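Cytosine-specific methyltransferase (Escherichia coli O157:H7 EDL933, PDB 3G7U) probably transfers a methyl group from S-adenosyl-L-methionine to carbon 5 of cytosines in DNA, as a member of the C5-methyltransferase family. Local coordinates at residues A[12-17]-A[330-336]; A[42-46]-A[237-241]; A[191-196]-A[225-229]; A[214-220]-A[250-256]; A[268-274]-A[284-288]. The contacts are given in a common frame with arbitrary orientation. Where two conformers were deposited one is given. Residue numbers count along the deposited sequence, not the author numbering.

Contact 1 (A[12-17]-A[330-336]); sequences VGGLSL and FPDWFRF
One irregular segment, carrying Phe-330, Pro-331, Trp-333, Phe-334 and Phe-336, packs on the start of helix 14-22. In 12-17, Gly-13 (phi/psi 115/31) is the N-cap and the helix begins at Gly-14, with Leu-17 N bonded to Gly-13 O at 2.8 Å. Across from it, 330-336 has a type I turn from Pro-331 to Phe-334 closed by Phe-334 N to Pro-331 O at 3.1 Å. CA atoms lie 7.5 Å apart for Gly-14 and Phe-330, and 8.0 Å for Val-12 and Phe-336. Val-12 (m) points its CG2 into three rings, 4.2 Å from each of Phe-330 CZ, Phe-334 CE2 and Phe-336 CE1. Phe-330 (m, chi2 -89°) brings CZ to 3.8 Å from Gly-14 CA. Phe-334 (t, chi2 94°) turns its edge to the backbone, CZ lying 3.4 Å from Val-12 O. Leu-17 (t, p) packs CD2 on Pro-331 CD at 3.5 Å and on Phe-334 CD1 at 4.2 Å, while its CD1 meets Trp-333 CH2 at 3.8 Å. Trp-333 takes the p rotamer and sends NE1 to Gly-232 O. The buried join, apolar between its side chains, is consistent with the C5-methyltransferase core, where the glycine-rich loop of the first conserved motif in the Rossmann-like fold lies against the end of motif IX and the turn after it.

Contact 2 (A[42-46]-A[237-241]); sequences INFPR and NVGDT
Helix 34-43 ends at Asn-43, Phe-44 (phi/psi -127/66) being the first residue to leave it, and 237-241, extended from Val-238 to Asp-240 after Asn-237 at 73/6, runs past that end. CA atoms are 4.6 Å apart for Asn-43 and Gly-239 and 5.1 Å for Phe-44 and Val-238. One direct backbone bond joins them, Gly-239 N to Asn-43 O at 2.8 Å; Gly-239 adopts 116/139. This irregular run ties the Rossmann-like core helix to the N-cap of helix 241-248, which Asp-240 (t) supplies, its OD2 also reaching Ser-243 and Arg-335. Water reinforces the seam: water 1 links Ile-42 O (2.7 Å) to Asp-240 OD1 (2.8 Å), water 2 Asn-43 OD1 (2.6 Å) to Asp-240 N (2.8 Å), and water 3 Arg-46 N (2.8 Å) to Asn-237 O (2.6 Å). Asn-43 ND2 hydrogen-bonds Arg-335 O. Phe-44 (m) sets CD1 3.9 Å from CG2 of Val-238 (t). Asn-237 OD1 sits over the Arg-46 guanidinium face, 3.2 Å from NH2 but not hydrogen-bonded.

Contact 3 (A[191-196]-A[225-229]); sequences VTVKDA and GFYEK
Two short helices meet through their side chains in the part of the chain between the strand pair that closes the Rossmann-like sheet and motif IX, where C5-methyltransferases usually carry their target-recognition region. Thr-192 (phi/psi -84/170) is the N-cap of helix 193-196, and Ala-196 N bonds back to Thr-192 O at 3.0 Å; 225-229 is helical throughout. The closest CA pair, Val-191 and Phe-226, is 7.4 Å apart.

Apolar packing centres on Phe-226 (t, chi2 80°). Val-191 (t) lays CG1 over the ring face as a CH-pi contact, 3.6 Å from the centroid and 9° off the normal, with its CG2 3.7 Å from Phe-226 CD1. Ala-196 flanks the same ring, CA 3.7 Å from Phe-226 CE2 and CB 3.8 Å from CZ. Pro-159 also touches Val-191, Ala-196 and Phe-226, extending this cluster.

Among the polar contacts, Asp-195 (m) offers OD2 to Thr-192 N at 3.3 Å, a weak bond from the N3 side chain back to the N-cap backbone N. Tyr-227 (m, chi2 -72°) leaves its helix sideways, and its hydroxyl meets 191-196. That hydroxyl also meets Arg-222 NH2, and Tyr-227 OH donates to the backbone carbonyl Asp-195 O at 2.6 Å.

Contact 4 (A[214-220]-A[250-256]); sequences SWRTIKK and NIISGCT
Asn-250, with positive phi (60/33), is the C-prime residue of the Schellman motif that ends helix 241-248, and from it the chain turns back into an antiparallel pairing with 214-220. Its O accepts Ile-218 N at 2.7 Å and lies 3.1 Å from Thr-217 CA. Its OD1 takes Lys-220 NZ at 3.2 Å, an amine that also reaches Leu-247 O. Water 7 joins Asn-250 ND2 (2.9 Å) to Ile-218 O (2.7 Å). Ile-251 (m, t) faces Thr-217 in the non-hydrogen-bonded pair, CA atoms 4.3 Å apart, and its CG2 touches Trp-215 CB at 3.8 Å. Ile-252 pairs with Arg-216 through two backbone bonds, Arg-216 N to Ile-252 O and Ile-252 N to Arg-216 O, both 2.9 Å; its CD1 packs on Ile-218 CG2 at 3.7 Å. Ser-253 (p) places CB over the six-membered ring of Trp-215 (m, chi2 105°), a CH-pi contact 3.9 Å from the centroid. Gly-254 (phi 87) shares water 5 with Ser-214, 2.9 Å and 2.7 Å from their N atoms. Cys-255, centre of an inverse gamma turn, accepts Ser-214 OG on its O at 2.7 Å. This small two-stranded antiparallel sheet lies against helix 241-248, where Lys-246 makes a cation-pi contact with Trp-215, while Ile-218 and Ile-252 turn to helix 321-328 and Ile-218 also touches helix 225-231.

Contact 5 (A[268-274]-A[284-288]); sequences YASLSFG and RLDPN
Phe-273 (m, chi2 -34°) lays its ring face over Pro-287, whose CD sits 3.4 Å from the ring centroid and 10° off the normal, a close CH-pi contact. Phe-273 CD1 comes to 4.3 Å from Arg-284 CD, while Phe-273 CB is 4.1 Å from Asp-286 CB. The backbones run side by side here, CA atoms 4.5 Å apart for Phe-273 and Asp-286 and 5.1 Å for Gly-274 and Arg-284, joined by Gly-274 N to Arg-284 O at 2.9 Å. Gly-274 takes phi/psi 82/-8. The two segments close a short loop that follows helix 262-269, in the region before motif IX that in this family usually holds target recognition. Arg-284 (t, t, chi3 -95°) has the largest area covered by the other segment: it reaches back to the chain following Tyr-268, where NH1 donates to Leu-271 O at 2.9 Å, while Tyr-268 O lies over the guanidinium face, 3.0 Å from NH1 without bonding. Arg-284 NE turns instead to His-312 O. Leu-271 (m, t) puts CB 4.0 Å from Arg-284 CB. Beyond the ring, Asp-286 (t) forms an Asx turn, OD1 accepting Asn-288 N at 3.0 Å.

In the fold
From the N terminus, 12-17 opens first and 330-336 closes last, so contact 1 encloses all the others and ties the start of helix 14-22 to the loop between helices 321-328 and 340-348. Contact 2 comes next, nested within it and itself enclosing contact 3. Contact 4 starts inside the loops of contacts 2 and 3 but closes after them, so it crosses both. Contact 5 follows in series. Arg-335 of contact 1 meets Asn-43 and Asp-240 of contact 2, while Asp-332 packs on Ile-218 and Ile-252 of contact 4. Contacts 3 and 5 touch through Lys-194 N and Pro-287 O, joining helix 193-196 to the loop beyond helix 262-269.

Contact 1 (A[12-17]-A[330-336])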
# COMPACT_ATOMS: atom_id res chain seq x y z
N VAL A 12 -3.07 2.91 5.94
CA VAL A 12 -3.31 4.27 5.40
C VAL A 12 -3.95 4.30 4.04
O VAL A 12 -4.44 5.34 3.62
CB VAL A 12 -1.99 5.10 5.27
CG1 VAL A 12 -1.39 5.29 6.62
CG2 VAL A 12 -0.99 4.41 4.32
N GLY A 13 -4.00 3.14 3.38
CA GLY A 13 -4.78 3.01 2.15
C GLY A 13 -4.00 2.75 0.87
O GLY A 13 -4.43 3.19 -0.20
N GLY A 14 -2.87 2.07 0.96
CA GLY A 14 -2.18 1.59 -0.26
C GLY A 14 -3.12 0.73 -1.14
O GLY A 14 -3.25 0.98 -2.33
N LEU A 15 -3.75 -0.28 -0.55
CA LEU A 15 -4.63 -1.18 -1.31
C LEU A 15 -5.90 -0.42 -1.69
O LEU A 15 -6.42 -0.63 -2.78
CB LEU A 15 -4.97 -2.40 -0.45
CG LEU A 15 -5.68 -3.54 -1.14
CD1 LEU A 15 -4.66 -4.24 -2.12
CD2 LEU A 15 -6.13 -4.54 -0.07
N SER A 16 -6.36 0.47 -0.81
CA SER A 16 -7.53 1.33 -1.10
C SER A 16 -7.30 2.20 -2.33
O SER A 16 -8.19 2.36 -3.20
CB SER A 16 -7.83 2.28 0.06
OG SER A 16 -8.49 1.59 1.10
N LEU A 17 -6.11 2.77 -2.43
CA LEU A 17 -5.80 3.66 -3.58
C LEU A 17 -5.75 2.82 -4.85
O LEU A 17 -6.22 3.24 -5.91
CB LEU A 17 -4.47 4.38 -3.37
CG LEU A 17 -4.02 5.26 -4.55
CD1 LEU A 17 -5.16 6.25 -4.95
CD2 LEU A 17 -2.72 5.99 -4.20
N PHE A 330 3.61 5.40 -3.99
CA PHE A 330 2.56 6.34 -3.64
C PHE A 330 2.69 7.62 -4.46
O PHE A 330 3.80 8.07 -4.77
CB PHE A 330 2.62 6.69 -2.13
CG PHE A 330 1.95 5.69 -1.22
CD1 PHE A 330 0.59 5.80 -0.91
CD2 PHE A 330 2.71 4.69 -0.64
CE1 PHE A 330 -0.00 4.87 -0.05
CE2 PHE A 330 2.14 3.76 0.21
CZ PHE A 330 0.78 3.87 0.51
N PRO A 331 1.57 8.25 -4.82
CA PRO A 331 1.69 9.51 -5.54
C PRO A 331 2.11 10.66 -4.63
O PRO A 331 1.89 10.61 -3.41
CB PRO A 331 0.28 9.77 -6.02
CG PRO A 331 -0.62 8.99 -5.12
CD PRO A 331 0.16 7.86 -4.57
N ASP A 332 2.69 11.71 -5.20
CA ASP A 332 3.10 12.88 -4.42
C ASP A 332 1.99 13.60 -3.70
O ASP A 332 2.27 14.29 -2.72
CB ASP A 332 3.83 13.90 -5.29
CG ASP A 332 5.26 13.57 -5.50
OD1 ASP A 332 5.78 12.61 -4.89
OD2 ASP A 332 5.92 14.30 -6.29
N TRP A 333 0.74 13.45 -4.17
CA TRP A 333 -0.41 14.10 -3.53
C TRP A 333 -0.99 13.34 -2.32
O TRP A 333 -1.84 13.85 -1.62
CB TRP A 333 -1.52 14.42 -4.57
CG TRP A 333 -1.95 13.25 -5.43
CD1 TRP A 333 -1.52 12.96 -6.68
CD2 TRP A 333 -2.92 12.21 -5.09
NE1 TRP A 333 -2.17 11.84 -7.17
CE2 TRP A 333 -3.04 11.36 -6.22
CE3 TRP A 333 -3.72 11.95 -3.96
CZ2 TRP A 333 -3.89 10.24 -6.24
CZ3 TRP A 333 -4.57 10.85 -3.97
CH2 TRP A 333 -4.65 10.00 -5.11
N PHE A 334 -0.47 12.13 -2.07
CA PHE A 334 -0.91 11.33 -0.93
C PHE A 334 -0.25 11.92 0.32
O PHE A 334 0.95 12.18 0.34
CB PHE A 334 -0.53 9.86 -1.14
CG PHE A 334 -1.30 8.91 -0.27
CD1 PHE A 334 -2.48 8.31 -0.76
CD2 PHE A 334 -0.89 8.66 1.03
CE1 PHE A 334 -3.23 7.45 0.05
CE2 PHE A 334 -1.64 7.77 1.85
CZ PHE A 334 -2.80 7.18 1.34
N ARG A 335 -1.03 12.14 1.38
CA ARG A 335 -0.53 12.85 2.54
C ARG A 335 -0.36 11.89 3.70
O ARG A 335 -1.29 11.17 4.03
CB ARG A 335 -1.51 13.94 2.93
CG ARG A 335 -0.96 14.90 3.99
CD ARG A 335 -1.96 16.05 4.20
NE ARG A 335 -1.46 16.98 5.21
CZ ARG A 335 -1.85 18.25 5.32
NH1 ARG A 335 -2.72 18.75 4.45
NH2 ARG A 335 -1.33 19.03 6.28
N PHE A 336 0.82 11.88 4.32
CA PHE A 336 1.07 10.96 5.44
C PHE A 336 1.10 11.71 6.75
O PHE A 336 1.02 12.94 6.76
CB PHE A 336 2.42 10.24 5.25
CG PHE A 336 2.42 9.34 4.07
CD1 PHE A 336 1.95 8.05 4.18
CD2 PHE A 336 2.81 9.82 2.81
CE1 PHE A 336 1.87 7.22 3.05
CE2 PHE A 336 2.74 8.99 1.66
CZ PHE A 336 2.29 7.69 1.80

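Contact 2 (A[42-46]-A[237-241])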
# COMPACT_ATOMS: atom_id res chain seq x y z
N ILE A 42 -7.82 11.21 5.83
CA ILE A 42 -7.30 12.42 5.16
C ILE A 42 -7.27 12.24 3.64
O ILE A 42 -7.59 13.16 2.88
CB ILE A 42 -5.87 12.78 5.67
CG1 ILE A 42 -5.89 13.34 7.10
CG2 ILE A 42 -5.23 13.85 4.77
CD1 ILE A 42 -6.81 14.56 7.29
N ASN A 43 -6.89 11.05 3.20
CA ASN A 43 -6.72 10.80 1.79
C ASN A 43 -7.99 10.27 1.15
O ASN A 43 -8.16 10.36 -0.05
CB ASN A 43 -5.57 9.83 1.57
CG ASN A 43 -4.24 10.47 1.89
OD1 ASN A 43 -3.71 11.31 1.10
ND2 ASN A 43 -3.71 10.16 3.07
N PHE A 44 -8.88 9.70 1.96
CA PHE A 44 -10.16 9.17 1.44
C PHE A 44 -11.34 9.78 2.23
O PHE A 44 -12.03 9.07 2.97
CB PHE A 44 -10.21 7.63 1.55
CG PHE A 44 -9.17 6.94 0.73
CD1 PHE A 44 -9.43 6.56 -0.59
CD2 PHE A 44 -7.89 6.74 1.25
CE1 PHE A 44 -8.43 5.92 -1.38
CE2 PHE A 44 -6.87 6.12 0.49
CZ PHE A 44 -7.15 5.71 -0.84
N PRO A 45 -11.55 11.09 2.11
CA PRO A 45 -12.52 11.75 2.99
C PRO A 45 -13.96 11.33 2.80
O PRO A 45 -14.76 11.60 3.69
CB PRO A 45 -12.35 13.25 2.68
CG PRO A 45 -11.74 13.29 1.36
CD PRO A 45 -10.93 12.04 1.16
N ARG A 46 -14.28 10.63 1.71
CA ARG A 46 -15.66 10.19 1.48
C ARG A 46 -15.91 8.72 1.82
O ARG A 46 -17.04 8.26 1.75
CB ARG A 46 -16.11 10.48 0.04
CG ARG A 46 -15.51 11.74 -0.57
CD ARG A 46 -16.22 13.04 -0.22
NE ARG A 46 -16.31 13.93 -1.38
CZ ARG A 46 -15.32 14.67 -1.90
NH1 ARG A 46 -14.09 14.67 -1.37
NH2 ARG A 46 -15.55 15.42 -2.96
N ASN A 237 -13.48 11.75 -5.91
CA ASN A 237 -13.76 11.87 -4.46
C ASN A 237 -12.59 11.52 -3.53
O ASN A 237 -12.73 11.53 -2.30
CB ASN A 237 -15.01 11.09 -4.07
CG ASN A 237 -16.27 11.65 -4.70
OD1 ASN A 237 -16.50 12.85 -4.67
ND2 ASN A 237 -17.07 10.78 -5.29
N VAL A 238 -11.43 11.24 -4.11
CA VAL A 238 -10.25 10.83 -3.33
C VAL A 238 -9.30 12.02 -3.24
O VAL A 238 -9.24 12.82 -4.17
CB VAL A 238 -9.61 9.60 -4.02
CG1 VAL A 238 -8.20 9.30 -3.50
CG2 VAL A 238 -10.58 8.38 -3.87
N GLY A 239 -8.57 12.15 -2.14
CA GLY A 239 -7.50 13.16 -2.09
C GLY A 239 -7.71 14.27 -1.07
O GLY A 239 -8.81 14.77 -0.91
N ASP A 240 -6.64 14.65 -0.39
CA ASP A 240 -6.65 15.78 0.52
C ASP A 240 -6.64 17.06 -0.33
O ASP A 240 -5.77 17.26 -1.18
CB ASP A 240 -5.43 15.70 1.43
CG ASP A 240 -5.28 16.92 2.34
OD1 ASP A 240 -6.16 17.15 3.19
OD2 ASP A 240 -4.25 17.61 2.21
N THR A 241 -7.62 17.92 -0.10
CA THR A 241 -7.80 19.17 -0.86
C THR A 241 -6.56 20.07 -0.87
O THR A 241 -6.12 20.54 -1.93
CB THR A 241 -9.04 19.94 -0.32
OG1 THR A 241 -10.19 19.14 -0.58
CG2 THR A 241 -9.23 21.26 -1.03
O HOH W 1 -8.48 15.62 3.52
O HOH W 2 -4.29 13.14 -0.64
O HOH W 3 -12.81 9.66 -0.51
O HOH W 4 -11.51 14.86 -1.94

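Contact 3 (A[191-196]-A[225-229])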
# COMPACT_ATOMS: atom_id res chain seq x y z
N VAL A 191 11.02 1.28 -13.17
CA VAL A 191 11.29 2.59 -12.58
C VAL A 191 12.37 2.34 -11.55
O VAL A 191 12.11 1.68 -10.56
CB VAL A 191 10.04 3.18 -11.87
CG1 VAL A 191 10.33 4.60 -11.40
CG2 VAL A 191 8.89 3.23 -12.83
N THR A 192 13.57 2.84 -11.80
CA THR A 192 14.68 2.71 -10.88
C THR A 192 14.61 3.83 -9.84
O THR A 192 13.81 4.77 -9.99
CB THR A 192 16.03 2.85 -11.63
OG1 THR A 192 16.01 4.10 -12.33
CG2 THR A 192 16.19 1.72 -12.65
N VAL A 193 15.45 3.70 -8.82
CA VAL A 193 15.62 4.72 -7.76
C VAL A 193 15.81 6.12 -8.37
O VAL A 193 15.11 7.07 -8.03
CB VAL A 193 16.81 4.35 -6.83
CG1 VAL A 193 17.14 5.49 -5.83
CG2 VAL A 193 16.52 3.05 -6.12
N LYS A 194 16.72 6.23 -9.33
CA LYS A 194 17.04 7.51 -9.92
C LYS A 194 15.83 8.14 -10.57
O LYS A 194 15.63 9.35 -10.46
CB LYS A 194 18.21 7.34 -10.93
CG LYS A 194 18.44 8.45 -11.94
CD LYS A 194 19.69 8.11 -12.80
CE LYS A 194 20.39 9.36 -13.37
NZ LYS A 194 21.80 9.04 -13.87
N ASP A 195 15.01 7.34 -11.24
CA ASP A 195 13.80 7.89 -11.88
C ASP A 195 12.77 8.30 -10.84
O ASP A 195 12.06 9.29 -11.01
CB ASP A 195 13.12 6.84 -12.77
CG ASP A 195 14.03 6.33 -13.89
OD1 ASP A 195 14.82 7.11 -14.45
OD2 ASP A 195 13.92 5.12 -14.21
N ALA A 196 12.66 7.52 -9.76
CA ALA A 196 11.56 7.77 -8.79
C ALA A 196 11.84 9.04 -8.01
O ALA A 196 10.92 9.78 -7.70
CB ALA A 196 11.41 6.59 -7.83
N GLY A 225 4.52 7.02 -17.82
CA GLY A 225 3.52 6.34 -17.00
C GLY A 225 3.68 6.58 -15.51
O GLY A 225 2.71 6.95 -14.85
N PHE A 226 4.89 6.39 -15.00
CA PHE A 226 5.19 6.58 -13.56
C PHE A 226 4.85 7.99 -13.08
O PHE A 226 4.26 8.15 -11.99
CB PHE A 226 6.66 6.25 -13.28
CG PHE A 226 7.07 6.47 -11.85
CD1 PHE A 226 6.76 5.51 -10.88
CD2 PHE A 226 7.76 7.63 -11.46
CE1 PHE A 226 7.14 5.70 -9.55
CE2 PHE A 226 8.13 7.82 -10.11
CZ PHE A 226 7.82 6.83 -9.16
N TYR A 227 5.20 9.00 -13.89
CA TYR A 227 5.00 10.40 -13.53
C TYR A 227 3.56 10.82 -13.61
O TYR A 227 3.14 11.72 -12.89
CB TYR A 227 5.92 11.32 -14.37
CG TYR A 227 7.36 10.97 -14.16
CD1 TYR A 227 8.01 11.27 -12.94
CD2 TYR A 227 8.09 10.27 -15.13
CE1 TYR A 227 9.33 10.90 -12.71
CE2 TYR A 227 9.42 9.90 -14.91
CZ TYR A 227 10.04 10.23 -13.70
OH TYR A 227 11.34 9.86 -13.47
N GLU A 228 2.78 10.16 -14.48
CA GLU A 228 1.33 10.45 -14.52
C GLU A 228 0.67 9.93 -13.24
O GLU A 228 -0.26 10.54 -12.73
CB GLU A 228 0.61 9.78 -15.71
CG GLU A 228 1.35 9.71 -17.06
CD GLU A 228 1.72 11.07 -17.68
OE1 GLU A 228 1.00 12.08 -17.48
OE2 GLU A 228 2.75 11.12 -18.41
N LYS A 229 1.14 8.78 -12.78
CA LYS A 229 0.66 8.20 -11.51
C LYS A 229 1.19 9.03 -10.33
O LYS A 229 0.51 9.21 -9.32
CB LYS A 229 1.14 6.75 -11.38
CG LYS A 229 0.43 5.82 -12.32
CD LYS A 229 0.58 4.36 -11.89
CE LYS A 229 -0.21 3.42 -12.86
NZ LYS A 229 -1.64 3.86 -13.02

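Contact 4 (A[214-220]-A[250-256])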
# COMPACT_ATOMS: atom_id res chain seq x y z
N SER A 214 6.63 19.59 6.01
CA SER A 214 7.81 20.02 5.30
C SER A 214 7.44 20.21 3.84
O SER A 214 7.90 19.45 2.96
CB SER A 214 8.91 18.97 5.41
OG SER A 214 10.13 19.48 4.90
N TRP A 215 6.61 21.22 3.57
CA TRP A 215 6.13 21.47 2.20
C TRP A 215 7.29 22.08 1.39
O TRP A 215 7.91 23.05 1.83
CB TRP A 215 4.98 22.46 2.19
CG TRP A 215 3.69 22.05 2.84
CD1 TRP A 215 3.21 22.48 4.04
CD2 TRP A 215 2.71 21.17 2.29
NE1 TRP A 215 1.98 21.90 4.29
CE2 TRP A 215 1.65 21.09 3.24
CE3 TRP A 215 2.62 20.42 1.11
CZ2 TRP A 215 0.51 20.29 3.03
CZ3 TRP A 215 1.47 19.62 0.88
CH2 TRP A 215 0.44 19.57 1.84
N ARG A 216 7.56 21.52 0.21
CA ARG A 216 8.69 21.94 -0.60
C ARG A 216 8.35 21.92 -2.07
O ARG A 216 7.61 21.04 -2.53
CB ARG A 216 9.89 21.01 -0.35
CG ARG A 216 10.59 21.17 0.99
CD ARG A 216 11.09 22.62 1.24
NE ARG A 216 12.12 22.97 0.25
CZ ARG A 216 13.35 22.54 0.25
NH1 ARG A 216 13.79 21.70 1.20
NH2 ARG A 216 14.18 22.96 -0.70
N THR A 217 8.94 22.86 -2.82
CA THR A 217 8.82 22.91 -4.26
C THR A 217 9.64 21.84 -4.94
O THR A 217 10.82 21.59 -4.57
CB THR A 217 9.26 24.33 -4.78
OG1 THR A 217 8.35 25.29 -4.26
CG2 THR A 217 9.28 24.40 -6.32
N ILE A 218 9.01 21.16 -5.91
CA ILE A 218 9.69 20.17 -6.72
C ILE A 218 9.68 20.56 -8.21
O ILE A 218 8.92 21.44 -8.63
CB ILE A 218 9.02 18.79 -6.59
CG1 ILE A 218 7.54 18.89 -6.98
CG2 ILE A 218 9.16 18.26 -5.14
CD1 ILE A 218 6.92 17.57 -7.39
N LYS A 219 10.52 19.89 -8.98
CA LYS A 219 10.44 19.98 -10.43
C LYS A 219 9.51 18.88 -10.90
O LYS A 219 9.69 17.71 -10.53
CB LYS A 219 11.81 19.75 -11.05
CG LYS A 219 12.80 20.82 -10.73
CD LYS A 219 14.13 20.49 -11.39
CE LYS A 219 15.19 21.49 -10.98
NZ LYS A 219 14.59 22.86 -10.92
N LYS A 220 8.48 19.27 -11.64
CA LYS A 220 7.63 18.29 -12.28
C LYS A 220 7.51 18.55 -13.77
O LYS A 220 6.47 18.96 -14.26
CB LYS A 220 6.28 18.08 -11.58
CG LYS A 220 5.37 19.24 -11.35
CD LYS A 220 4.10 18.64 -10.75
CE LYS A 220 2.87 19.03 -11.54
NZ LYS A 220 2.03 20.05 -10.88
N ASN A 250 3.43 22.95 -7.65
CA ASN A 250 4.67 22.16 -7.59
C ASN A 250 5.20 22.00 -6.17
O ASN A 250 6.40 21.88 -5.96
CB ASN A 250 5.77 22.74 -8.49
CG ASN A 250 5.35 22.82 -9.98
OD1 ASN A 250 4.30 22.31 -10.38
ND2 ASN A 250 6.19 23.42 -10.78
N ILE A 251 4.29 21.95 -5.21
CA ILE A 251 4.64 21.83 -3.79
C ILE A 251 4.07 20.56 -3.17
O ILE A 251 2.88 20.29 -3.28
CB ILE A 251 4.15 23.06 -3.04
CG1 ILE A 251 4.97 24.29 -3.48
CG2 ILE A 251 4.27 22.90 -1.50
CD1 ILE A 251 4.30 25.61 -3.16
N ILE A 252 4.93 19.81 -2.49
CA ILE A 252 4.49 18.53 -1.89
C ILE A 252 5.03 18.40 -0.44
O ILE A 252 5.95 19.11 -0.05
CB ILE A 252 4.92 17.35 -2.73
CG1 ILE A 252 6.45 17.12 -2.62
CG2 ILE A 252 4.45 17.47 -4.24
CD1 ILE A 252 6.96 15.93 -3.39
N SER A 253 4.39 17.54 0.36
CA SER A 253 4.72 17.39 1.79
C SER A 253 5.76 16.28 1.94
O SER A 253 6.03 15.55 0.98
CB SER A 253 3.46 17.04 2.61
OG SER A 253 2.90 15.79 2.17
N GLY A 254 6.34 16.18 3.13
CA GLY A 254 7.18 15.04 3.54
C GLY A 254 8.63 15.13 3.18
O GLY A 254 9.34 14.12 3.25
N CYS A 255 9.12 16.32 2.81
CA CYS A 255 10.51 16.46 2.43
C CYS A 255 11.33 16.87 3.67
O CYS A 255 11.93 17.93 3.71
CB CYS A 255 10.67 17.48 1.30
SG CYS A 255 9.79 16.97 -0.20
N THR A 256 11.32 16.02 4.69
CA THR A 256 11.97 16.32 5.94
C THR A 256 13.12 15.36 6.17
O THR A 256 12.96 14.13 6.07
CB THR A 256 10.98 16.34 7.15
OG1 THR A 256 11.62 15.93 8.37
CG2 THR A 256 9.78 15.52 6.90
O HOH W 5 5.63 17.08 5.74
O HOH W 6 12.72 20.49 3.68
O HOH W 7 8.95 23.78 -9.98
O HOH W 8 6.36 22.19 -13.82

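Contact 5 (A[268-274]-A[284-288])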
# COMPACT_ATOMS: atom_id res chain seq x y z
N TYR A 268 28.40 7.57 5.70
CA TYR A 268 27.41 7.40 4.63
C TYR A 268 27.94 7.90 3.29
O TYR A 268 27.71 7.27 2.25
CB TYR A 268 26.08 8.12 4.95
CG TYR A 268 25.28 7.55 6.09
CD1 TYR A 268 25.58 6.32 6.68
CD2 TYR A 268 24.17 8.25 6.58
CE1 TYR A 268 24.82 5.82 7.73
CE2 TYR A 268 23.40 7.74 7.64
CZ TYR A 268 23.73 6.52 8.19
OH TYR A 268 22.99 6.05 9.23
N ALA A 269 28.64 9.04 3.30
CA ALA A 269 29.28 9.57 2.09
C ALA A 269 30.23 8.55 1.46
O ALA A 269 30.44 8.56 0.25
CB ALA A 269 30.01 10.86 2.38
N SER A 270 30.79 7.67 2.29
CA SER A 270 31.79 6.74 1.80
C SER A 270 31.17 5.45 1.24
O SER A 270 31.88 4.64 0.64
CB SER A 270 32.83 6.46 2.88
OG SER A 270 33.60 7.63 3.11
N LEU A 271 29.86 5.29 1.39
CA LEU A 271 29.20 4.07 0.90
C LEU A 271 29.09 4.04 -0.63
O LEU A 271 28.74 5.03 -1.28
CB LEU A 271 27.82 3.89 1.57
CG LEU A 271 27.81 3.65 3.08
CD1 LEU A 271 26.37 3.61 3.59
CD2 LEU A 271 28.54 2.36 3.48
N SER A 272 29.46 2.91 -1.21
CA SER A 272 29.21 2.71 -2.64
C SER A 272 27.75 2.26 -2.80
O SER A 272 27.12 1.79 -1.85
CB SER A 272 30.18 1.66 -3.23
OG SER A 272 31.52 2.15 -3.32
N PHE A 273 27.22 2.43 -4.01
CA PHE A 273 25.87 1.95 -4.33
C PHE A 273 25.65 0.50 -3.86
O PHE A 273 26.51 -0.38 -4.06
CB PHE A 273 25.64 2.06 -5.82
CG PHE A 273 25.78 3.46 -6.35
CD1 PHE A 273 25.42 4.57 -5.59
CD2 PHE A 273 26.23 3.67 -7.65
CE1 PHE A 273 25.53 5.87 -6.12
CE2 PHE A 273 26.35 4.96 -8.17
CZ PHE A 273 26.00 6.06 -7.40
N GLY A 274 24.55 0.24 -3.17
CA GLY A 274 24.25 -1.10 -2.71
C GLY A 274 24.93 -1.53 -1.43
O GLY A 274 24.62 -2.60 -0.88
N ARG A 284 22.95 1.83 1.27
CA ARG A 284 22.82 2.84 0.24
C ARG A 284 22.10 2.30 -0.99
O ARG A 284 22.43 1.23 -1.50
CB ARG A 284 24.17 3.46 -0.12
CG ARG A 284 24.18 4.37 -1.33
CD ARG A 284 25.35 5.32 -1.31
NE ARG A 284 25.00 6.61 -0.72
CZ ARG A 284 25.86 7.59 -0.47
NH1 ARG A 284 27.16 7.42 -0.74
NH2 ARG A 284 25.42 8.73 0.05
N LEU A 285 21.10 3.06 -1.45
CA LEU A 285 20.37 2.75 -2.67
C LEU A 285 21.29 2.84 -3.89
O LEU A 285 22.17 3.70 -3.96
CB LEU A 285 19.21 3.71 -2.87
CG LEU A 285 18.06 3.59 -1.84
CD1 LEU A 285 17.17 4.81 -1.85
CD2 LEU A 285 17.24 2.35 -2.15
N ASP A 286 21.05 1.94 -4.84
CA ASP A 286 21.70 2.02 -6.14
C ASP A 286 20.74 2.77 -7.01
O ASP A 286 19.58 2.35 -7.18
CB ASP A 286 21.96 0.59 -6.66
CG ASP A 286 22.59 0.54 -8.07
OD1 ASP A 286 22.68 1.55 -8.82
OD2 ASP A 286 22.96 -0.59 -8.45
N PRO A 287 21.20 3.89 -7.60
CA PRO A 287 20.32 4.71 -8.44
C PRO A 287 19.77 4.00 -9.68
O PRO A 287 18.71 4.40 -10.20
CB PRO A 287 21.22 5.89 -8.85
CG PRO A 287 22.60 5.44 -8.60
CD PRO A 287 22.57 4.42 -7.52
N ASN A 288 20.49 3.00 -10.17
CA ASN A 288 20.03 2.20 -11.32
C ASN A 288 19.42 0.86 -10.88
O ASN A 288 19.17 -0.01 -11.70
CB ASN A 288 21.19 1.97 -12.30
CG ASN A 288 21.71 3.28 -12.90
OD1 ASN A 288 20.95 4.09 -13.46
ND2 ASN A 288 23.00 3.50 -12.77